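Long-range contacts in thin, isoform D (Drosophila melanogaster, PDB 6D69), which probably works as a zinc-binding RING-type ubiquitin ligase, of which this chain is the NHL-repeat beta-propeller region: residues V60-S65 / A96-N101; S65-Q70 / E91-A96; R27-L32 / F266-G271. All blocks are in the same frame, centred on the assembly; numbering follows the deposited sequence.

Interaction 1. Residues V60-S65 / A96-N101; sequences VVADSS and AGVAVN
Val60 overlaps two valines of the opposing strand at once, CG1 meeting Val100 CG2 at 3.7 Å while CG2 meets Val98 CG2 at 4.0 Å. Its first torsion (chi1 55°) sets CG1 between the backbone N and the carbonyl carbon and CG2 anti to N, which spreads the two methyls toward different partners. Val98 adopts the same rotamer and divides its own branches likewise: CG2 goes to Val60, whereas CG1 rests 4.0 Å from Ala62 CB and also lies close to the Ala62 amide. Beyond this valine cluster the methyl of Ala62 meets the Ala96 carbonyl, with Ala62 CB 3.6 Å from Ala96 O. The strands 60-63 and 97-100 run nearly antiparallel at 156°, yet their axes come no closer than 6.7 Å and they belong to different sheets. This is face-to-face packing between adjacent blades of the NHL beta-propeller: the second strand of one blade lies against the innermost strand of the next, near the centre of the chain. Tyr106, the first residue of the neighbouring strand 106-110, touches both Val60 and Val100, and Val69 and Val71 pack on Val60 from its own blade. At the other end Ser64 OG lies 4.0 Å from Ala96 CA, its hydroxyl probably hydrogen-bonded to the carbonyl O of Leu95.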
loop_
_atom_site.group_PDB
_atom_site.type_symbol
_atom_site.label_atom_id
_atom_site.label_comp_id
_atom_site.label_asym_id
_atom_site.label_seq_id
_atom_site.Cartn_x
_atom_site.Cartn_y
_atom_site.Cartn_z
ATOM N N VAL A 60 -9.338 -3.554 3.749
ATOM C CA VAL A 60 -9.639 -2.130 3.875
ATOM C C VAL A 60 -9.171 -1.431 2.593
ATOM O O VAL A 60 -8.014 -1.563 2.163
ATOM C CB VAL A 60 -9.064 -1.527 5.181
ATOM C CG1 VAL A 60 -7.663 -1.746 5.316
ATOM C CG2 VAL A 60 -9.327 -0.026 5.263
ATOM N N VAL A 61 -10.102 -0.736 1.949
ATOM C CA VAL A 61 -9.886 -0.148 0.634
ATOM C C VAL A 61 -9.961 1.370 0.733
ATOM O O VAL A 61 -10.927 1.916 1.281
ATOM C CB VAL A 61 -10.918 -0.665 -0.375
ATOM C CG1 VAL A 61 -10.614 -0.094 -1.722
ATOM C CG2 VAL A 61 -10.907 -2.188 -0.410
ATOM N N ALA A 62 -8.946 2.045 0.197
ATOM C CA ALA A 62 -9.000 3.475 -0.111
ATOM C C ALA A 62 -9.758 3.690 -1.422
ATOM O O ALA A 62 -9.221 3.485 -2.506
ATOM C CB ALA A 62 -7.585 4.026 -0.193
ATOM N N ASP A 63 -11.015 4.115 -1.336
ATOM C CA ASP A 63 -11.896 4.221 -2.507
ATOM C C ASP A 63 -11.773 5.638 -3.075
ATOM O O ASP A 63 -12.696 6.447 -3.014
ATOM C CB ASP A 63 -13.329 3.873 -2.098
ATOM C CG ASP A 63 -14.298 3.779 -3.254
ATOM O OD1 ASP A 63 -13.883 3.582 -4.404
ATOM O OD2 ASP A 63 -15.509 3.902 -3.000
ATOM N N SER A 64 -10.614 5.902 -3.704
ATOM C CA SER A 64 -10.104 7.273 -3.858
ATOM C C SER A 64 -11.141 8.238 -4.408
ATOM O O SER A 64 -11.406 9.290 -3.813
ATOM C CB SER A 64 -8.891 7.297 -4.764
ATOM O OG SER A 64 -7.821 6.583 -4.196
ATOM N N SER A 65 -11.729 7.915 -5.554
ATOM C CA SER A 65 -12.592 8.917 -6.169
ATOM C C SER A 65 -13.979 8.992 -5.543
ATOM O O SER A 65 -14.734 9.920 -5.869
ATOM C CB SER A 65 -12.697 8.662 -7.656
ATOM O OG SER A 65 -11.407 8.898 -8.201
ATOM N N ALA A 96 -5.259 8.234 -1.224
ATOM C CA ALA A 96 -4.619 7.138 -1.924
ATOM C C ALA A 96 -4.158 6.006 -1.023
ATOM O O ALA A 96 -4.309 4.838 -1.380
ATOM C CB ALA A 96 -3.432 7.676 -2.677
ATOM N N GLY A 97 -3.569 6.316 0.119
ATOM C CA GLY A 97 -2.961 5.321 0.978
ATOM C C GLY A 97 -3.795 5.115 2.227
ATOM O O GLY A 97 -4.461 6.034 2.706
ATOM N N VAL A 98 -3.759 3.892 2.747
ATOM C CA VAL A 98 -4.470 3.553 3.964
ATOM C C VAL A 98 -3.707 2.462 4.696
ATOM O O VAL A 98 -2.900 1.727 4.112
ATOM C CB VAL A 98 -5.919 3.140 3.656
ATOM C CG1 VAL A 98 -5.948 1.902 2.750
ATOM C CG2 VAL A 98 -6.684 2.939 4.927
ATOM N N ALA A 99 -3.940 2.399 6.004
ATOM C CA ALA A 99 -3.265 1.439 6.851
ATOM C C ALA A 99 -4.027 1.328 8.160
ATOM O O ALA A 99 -4.869 2.173 8.490
ATOM C CB ALA A 99 -1.816 1.847 7.091
ATOM N N VAL A 100 -3.735 0.244 8.881
ATOM C CA VAL A 100 -4.375 -0.071 10.148
ATOM C C VAL A 100 -3.284 -0.520 11.106
ATOM O O VAL A 100 -2.469 -1.392 10.763
ATOM C CB VAL A 100 -5.457 -1.159 10.000
ATOM C CG1 VAL A 100 -6.442 -1.061 11.141
ATOM C CG2 VAL A 100 -6.182 -1.033 8.681
ATOM N N ASN A 101 -3.247 0.094 12.288
ATOM C CA ASN A 101 -2.184 -0.202 13.231
ATOM C C ASN A 101 -2.654 -1.317 14.168
ATOM O O ASN A 101 -3.776 -1.812 14.047
ATOM C CB ASN A 101 -1.769 1.064 13.971
ATOM C CG ASN A 101 -2.890 1.691 14.789
ATOM O OD1 ASN A 101 -4.006 1.166 14.892
ATOM N ND2 ASN A 101 -2.575 2.838 15.395
#

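Interaction 2. Residues S65-Q70 / E91-A96; sequences SNHRVQ and EFDCLA
His67 and Phe92 bring the two backbones nearest, 5.5 Å between their CA atoms, where a residue of positive phi (His67, 58°) turns the chain from the 3-10 segment 65-66 into strand 68-70. Phe92 reaches back across this gap: CD2 lies 3.7 Å from His67 O, which sits at the ring edge in the ring plane. In return His67 CB comes to 3.7 Å from Phe92 O, although the position of the imidazole against Asp93 is doubtful in this model. Leu95 spans the start of the same strand with both its methyls. CD1 of Leu95 is 3.9 Å from Arg68 O, and its CD2 meets Val69 CG2 at 4.1 Å, the two side chains crossing at about a right angle. The Arg68 side chain leads the other way, into salt bridges with Asp63 and Glu81, with Gln70 CD over one face of its guanidinium, toward the rim. Ser65 OG and Cys94 SG approach to 4.2 Å, without a bond. The segment 91-96 thus passes from one propeller blade to the next: Phe92 bonds through its backbone to Glu84 of strand 78-85, while the side chains of Phe92, Leu95 and Val69 all pack on Ile108 of strand 106-110.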
loop_
_atom_site.group_PDB
_atom_site.type_symbol
_atom_site.label_atom_id
_atom_site.label_comp_id
_atom_site.label_asym_id
_atom_site.label_seq_id
_atom_site.Cartn_x
_atom_site.Cartn_y
_atom_site.Cartn_z
ATOM N N SER A 65 -11.729 7.915 -5.554
ATOM C CA SER A 65 -12.592 8.917 -6.169
ATOM C C SER A 65 -13.979 8.992 -5.543
ATOM O O SER A 65 -14.734 9.920 -5.869
ATOM C CB SER A 65 -12.697 8.662 -7.656
ATOM O OG SER A 65 -11.407 8.898 -8.201
ATOM N N ASN A 66 -14.335 8.060 -4.659
ATOM C CA ASN A 66 -15.489 8.263 -3.801
ATOM C C ASN A 66 -15.103 8.864 -2.462
ATOM O O ASN A 66 -15.958 8.952 -1.582
ATOM C CB ASN A 66 -16.245 6.952 -3.582
ATOM C CG ASN A 66 -17.037 6.527 -4.791
ATOM O OD1 ASN A 66 -17.658 7.356 -5.460
ATOM N ND2 ASN A 66 -17.032 5.230 -5.081
ATOM N N HIS A 67 -13.846 9.277 -2.277
ATOM C CA HIS A 67 -13.468 10.066 -1.097
ATOM C C HIS A 67 -13.798 9.331 0.194
ATOM O O HIS A 67 -14.270 9.925 1.171
ATOM C CB HIS A 67 -14.144 11.445 -1.122
ATOM C CG HIS A 67 -13.979 12.154 -2.430
ATOM N ND1 HIS A 67 -12.753 12.565 -2.894
ATOM C CD2 HIS A 67 -14.864 12.452 -3.407
ATOM C CE1 HIS A 67 -12.885 13.097 -4.090
ATOM N NE2 HIS A 67 -14.158 13.044 -4.424
ATOM N N ARG A 68 -13.532 8.027 0.209
ATOM C CA ARG A 68 -13.949 7.222 1.346
ATOM C C ARG A 68 -13.055 6.005 1.475
ATOM O O ARG A 68 -12.360 5.603 0.534
ATOM C CB ARG A 68 -15.406 6.767 1.205
ATOM C CG ARG A 68 -15.637 5.834 0.035
ATOM C CD ARG A 68 -17.076 5.361 0.020
ATOM N NE ARG A 68 -17.423 4.532 -1.129
ATOM C CZ ARG A 68 -18.635 4.033 -1.312
ATOM N NH1 ARG A 68 -19.582 4.287 -0.419
ATOM N NH2 ARG A 68 -18.916 3.292 -2.371
ATOM N N VAL A 69 -13.110 5.424 2.664
ATOM C CA VAL A 69 -12.577 4.096 2.940
ATOM C C VAL A 69 -13.752 3.147 3.101
ATOM O O VAL A 69 -14.775 3.521 3.702
ATOM C CB VAL A 69 -11.715 4.092 4.211
ATOM C CG1 VAL A 69 -11.434 2.689 4.627
ATOM C CG2 VAL A 69 -10.458 4.848 3.970
ATOM N N GLN A 70 -13.617 1.927 2.561
ATOM C CA GLN A 70 -14.588 0.856 2.798
ATOM C C GLN A 70 -13.895 -0.356 3.411
ATOM O O GLN A 70 -12.774 -0.707 3.021
ATOM C CB GLN A 70 -15.279 0.427 1.517
ATOM C CG GLN A 70 -16.028 1.504 0.789
ATOM C CD GLN A 70 -16.729 0.936 -0.436
ATOM O OE1 GLN A 70 -17.673 0.168 -0.326
ATOM N NE2 GLN A 70 -16.249 1.288 -1.598
ATOM N N GLU A 91 -12.970 14.241 6.557
ATOM C CA GLU A 91 -13.268 14.374 5.140
ATOM C C GLU A 91 -11.964 14.236 4.370
ATOM O O GLU A 91 -10.887 14.540 4.888
ATOM C CB GLU A 91 -13.930 15.733 4.839
ATOM C CG GLU A 91 -15.178 16.015 5.711
ATOM C CD GLU A 91 -15.717 17.437 5.637
ATOM O OE1 GLU A 91 -15.034 18.343 5.106
ATOM O OE2 GLU A 91 -16.849 17.634 6.135
ATOM N N PHE A 92 -12.053 13.765 3.139
ATOM C CA PHE A 92 -10.856 13.465 2.375
ATOM C C PHE A 92 -11.015 14.042 0.992
ATOM O O PHE A 92 -12.118 14.062 0.448
ATOM C CB PHE A 92 -10.578 11.934 2.249
ATOM C CG PHE A 92 -10.670 11.188 3.540
ATOM C CD1 PHE A 92 -9.747 11.403 4.543
ATOM C CD2 PHE A 92 -11.672 10.252 3.738
ATOM C CE1 PHE A 92 -9.828 10.715 5.748
ATOM C CE2 PHE A 92 -11.756 9.546 4.939
ATOM C CZ PHE A 92 -10.838 9.784 5.941
ATOM N N ASP A 93 -9.918 14.513 0.414
ATOM C CA ASP A 93 -10.056 14.953 -0.959
ATOM C C ASP A 93 -9.857 13.717 -1.811
ATOM O O ASP A 93 -10.838 13.030 -2.070
ATOM C CB ASP A 93 -9.130 16.096 -1.333
ATOM C CG ASP A 93 -9.552 16.742 -2.660
ATOM O OD1 ASP A 93 -9.785 15.965 -3.622
ATOM O OD2 ASP A 93 -9.724 17.998 -2.724
ATOM N N CYS A 94 -8.664 13.348 -2.241
ATOM C CA CYS A 94 -8.588 12.189 -3.151
ATOM C C CYS A 94 -7.570 11.187 -2.587
ATOM O O CYS A 94 -6.482 10.969 -3.126
ATOM C CB CYS A 94 -8.294 12.619 -4.609
ATOM S SG CYS A 94 -8.889 11.446 -5.918
ATOM N N LEU A 95 -7.982 10.528 -1.507
ATOM C CA LEU A 95 -7.066 9.726 -0.710
ATOM C C LEU A 95 -6.494 8.574 -1.516
ATOM O O LEU A 95 -7.151 8.015 -2.398
ATOM C CB LEU A 95 -7.774 9.195 0.550
ATOM C CG LEU A 95 -9.044 8.323 0.522
ATOM C CD1 LEU A 95 -8.680 6.973 0.205
ATOM C CD2 LEU A 95 -9.717 8.263 1.884
ATOM N N ALA A 96 -5.259 8.234 -1.224
ATOM C CA ALA A 96 -4.619 7.138 -1.924
ATOM C C ALA A 96 -4.158 6.006 -1.023
ATOM O O ALA A 96 -4.309 4.838 -1.380
ATOM C CB ALA A 96 -3.432 7.676 -2.677
#

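Interaction 3. Residues R27-L32 / F266-G271; sequences RKRQQL and FLKTFG
Phe270 packs its ring against the base of Lys28, CE2 lying 3.8 Å from Lys28 CB. The chain of Lys28 bends at chi2 (-64°), and its ammonium is carried away to hydrogen bonds with the carbonyl oxygens of Phe307 and Gly292. Beside it Arg29 bends at chi3 and passes alongside Phe270 in the opposite sense, NH1 coming to 4.1 Å from Phe270 CB with the guanidinium and ring planes 81° apart. One water joins the segments: it lies in the guanidinium plane and accepts from Arg29 NH1 at 3.1 Å and from Gly271 N at 2.7 Å. The like charges of Arg29 and Lys268 are modelled close together; Lys268 NZ also makes a weak hydrogen bond to Leu26 O. The contact lies where the propeller ring closes. The segment 27-32 leads into strand 33-36, which pairs with strand 303-306 as the outer strand of the last blade, the "velcro" closure common in beta-propellers, while strand 266-270 edges the blade before. Further out, Phe307 meets the Phe270 ring at about 60°, and Ile257 and Ile294 also touch it. Arg29 O is held by Ser278 OG. Leu267 and Lys268 form a classic beta bulge opposite Ile259.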
loop_
_atom_site.group_PDB
_atom_site.type_symbol
_atom_site.label_atom_id
_atom_site.label_comp_id
_atom_site.label_asym_id
_atom_site.label_seq_id
_atom_site.Cartn_x
_atom_site.Cartn_y
_atom_site.Cartn_z
ATOM N N ARG A 27 1.642 -21.484 -6.365
ATOM C CA ARG A 27 0.356 -21.850 -6.968
ATOM C C ARG A 27 -0.539 -20.659 -7.282
ATOM O O ARG A 27 -1.683 -20.860 -7.725
ATOM C CB ARG A 27 -0.428 -22.797 -6.047
ATOM C CG ARG A 27 0.212 -24.146 -5.929
ATOM C CD ARG A 27 -0.682 -25.131 -5.197
ATOM N NE ARG A 27 -1.066 -24.634 -3.877
ATOM C CZ ARG A 27 -0.556 -25.055 -2.717
ATOM N NH1 ARG A 27 0.373 -26.002 -2.686
ATOM N NH2 ARG A 27 -0.987 -24.517 -1.571
ATOM N N LYS A 28 -0.082 -19.441 -7.019
ATOM C CA LYS A 28 -0.950 -18.287 -7.163
ATOM C C LYS A 28 -1.197 -18.039 -8.636
ATOM O O LYS A 28 -0.258 -18.028 -9.432
ATOM C CB LYS A 28 -0.331 -17.046 -6.516
ATOM C CG LYS A 28 -0.265 -17.068 -4.985
ATOM C CD LYS A 28 -1.628 -17.095 -4.300
ATOM C CE LYS A 28 -1.443 -17.053 -2.772
ATOM N NZ LYS A 28 -2.685 -17.231 -2.009
ATOM N N ARG A 29 -2.465 -17.900 -9.003
ATOM C CA ARG A 29 -2.825 -17.374 -10.313
ATOM C C ARG A 29 -4.302 -17.020 -10.341
ATOM O O ARG A 29 -4.680 -15.920 -10.763
ATOM C CB ARG A 29 -2.503 -18.386 -11.413
ATOM C CG ARG A 29 -2.577 -17.770 -12.809
ATOM C CD ARG A 29 -2.422 -18.787 -13.948
ATOM N NE ARG A 29 -1.189 -19.571 -13.861
ATOM C CZ ARG A 29 0.046 -19.079 -13.975
ATOM N NH1 ARG A 29 0.259 -17.773 -14.159
ATOM N NH2 ARG A 29 1.084 -19.910 -13.877
ATOM N N GLN A 30 -5.134 -17.942 -9.865
ATOM C CA GLN A 30 -6.573 -17.837 -10.017
ATOM C C GLN A 30 -7.237 -17.062 -8.873
ATOM O O GLN A 30 -7.120 -17.431 -7.701
ATOM C CB GLN A 30 -7.148 -19.241 -10.116
ATOM C CG GLN A 30 -8.654 -19.234 -10.226
ATOM C CD GLN A 30 -9.223 -20.525 -10.771
ATOM O OE1 GLN A 30 -8.489 -21.458 -11.110
ATOM N NE2 GLN A 30 -10.549 -20.581 -10.865
ATOM N N GLN A 31 -7.980 -16.018 -9.217
ATOM C CA GLN A 31 -8.620 -15.211 -8.185
ATOM C C GLN A 31 -9.594 -16.073 -7.385
ATOM O O GLN A 31 -10.373 -16.806 -7.981
ATOM C CB GLN A 31 -9.340 -13.994 -8.824
ATOM C CG GLN A 31 -10.851 -14.060 -8.869
ATOM C CD GLN A 31 -11.558 -12.807 -9.432
ATOM O OE1 GLN A 31 -10.936 -11.836 -9.882
ATOM N NE2 GLN A 31 -12.883 -12.834 -9.382
ATOM N N LEU A 32 -9.541 -15.991 -6.033
ATOM C CA LEU A 32 -10.555 -16.636 -5.188
ATOM C C LEU A 32 -11.880 -15.906 -5.268
ATOM O O LEU A 32 -12.921 -16.528 -5.468
ATOM C CB LEU A 32 -10.138 -16.702 -3.717
ATOM C CG LEU A 32 -8.752 -17.154 -3.317
ATOM C CD1 LEU A 32 -8.744 -17.126 -1.775
ATOM C CD2 LEU A 32 -8.355 -18.524 -3.913
ATOM N N PHE A 266 13.717 -13.603 -7.154
ATOM C CA PHE A 266 12.410 -13.762 -7.778
ATOM C C PHE A 266 11.846 -15.135 -7.479
ATOM O O PHE A 266 12.549 -16.131 -7.611
ATOM C CB PHE A 266 12.511 -13.573 -9.298
ATOM C CG PHE A 266 11.271 -14.004 -10.056
ATOM C CD1 PHE A 266 10.191 -13.125 -10.237
ATOM C CD2 PHE A 266 11.172 -15.282 -10.569
ATOM C CE1 PHE A 266 9.027 -13.543 -10.922
ATOM C CE2 PHE A 266 10.064 -15.685 -11.257
ATOM C CZ PHE A 266 8.983 -14.823 -11.436
ATOM N N LEU A 267 10.562 -15.186 -7.096
ATOM C CA LEU A 267 9.854 -16.442 -6.845
ATOM C C LEU A 267 8.794 -16.731 -7.898
ATOM O O LEU A 267 8.823 -17.791 -8.518
ATOM C CB LEU A 267 9.184 -16.442 -5.453
ATOM C CG LEU A 267 8.405 -17.731 -5.149
ATOM C CD1 LEU A 267 9.303 -18.953 -4.989
ATOM C CD2 LEU A 267 7.582 -17.522 -3.919
ATOM N N LYS A 268 7.848 -15.818 -8.103
ATOM C CA LYS A 268 6.666 -16.113 -8.906
ATOM C C LYS A 268 6.119 -14.811 -9.449
ATOM O O LYS A 268 6.302 -13.749 -8.848
ATOM C CB LYS A 268 5.604 -16.852 -8.070
ATOM C CG LYS A 268 4.219 -17.022 -8.686
ATOM C CD LYS A 268 4.123 -18.158 -9.685
ATOM C CE LYS A 268 2.662 -18.387 -10.019
ATOM N NZ LYS A 268 2.427 -19.468 -10.998
ATOM N N THR A 269 5.470 -14.910 -10.607
ATOM C CA THR A 269 4.729 -13.807 -11.205
ATOM C C THR A 269 3.409 -14.340 -11.747
ATOM O O THR A 269 3.314 -15.498 -12.172
ATOM C CB THR A 269 5.510 -13.115 -12.346
ATOM O OG1 THR A 269 4.875 -11.886 -12.691
ATOM C CG2 THR A 269 5.530 -13.960 -13.574
ATOM N N PHE A 270 2.388 -13.486 -11.729
ATOM C CA PHE A 270 1.125 -13.833 -12.365
ATOM C C PHE A 270 0.424 -12.538 -12.761
ATOM O O PHE A 270 0.677 -11.476 -12.180
ATOM C CB PHE A 270 0.260 -14.730 -11.461
ATOM C CG PHE A 270 -0.176 -14.079 -10.178
ATOM C CD1 PHE A 270 -1.383 -13.408 -10.105
ATOM C CD2 PHE A 270 0.617 -14.141 -9.043
ATOM C CE1 PHE A 270 -1.792 -12.787 -8.940
ATOM C CE2 PHE A 270 0.229 -13.505 -7.870
ATOM C CZ PHE A 270 -0.979 -12.827 -7.821
ATOM N N GLY A 271 -0.393 -12.631 -13.805
ATOM C CA GLY A 271 -1.213 -11.533 -14.279
ATOM C C GLY A 271 -0.725 -10.953 -15.604
ATOM O O GLY A 271 0.439 -11.097 -15.998
HETATM O O HOH W 1 -0.977 -14.997 -14.937
#

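How the interactions relate
From the N terminus, segment 27-32 comes first, and its partner 266-271 follows after 233 residues, so interaction 3 closes a loop around most of the propeller and encloses the other two. Within that span, interaction 1 closes a much shorter loop, and interaction 2 nests inside it, the pair sharing Ser65 and Ala96. They are consecutive parts of one interface between adjacent blades: strands 59-63 and 68-72 are neighbours in one blade, and the segment 91-101 leads from its edge into the inner strand of the next. Interaction 3 stands apart, its centre about 24 and 29 Å from theirs, and ties the N-terminal approach to the penultimate blade.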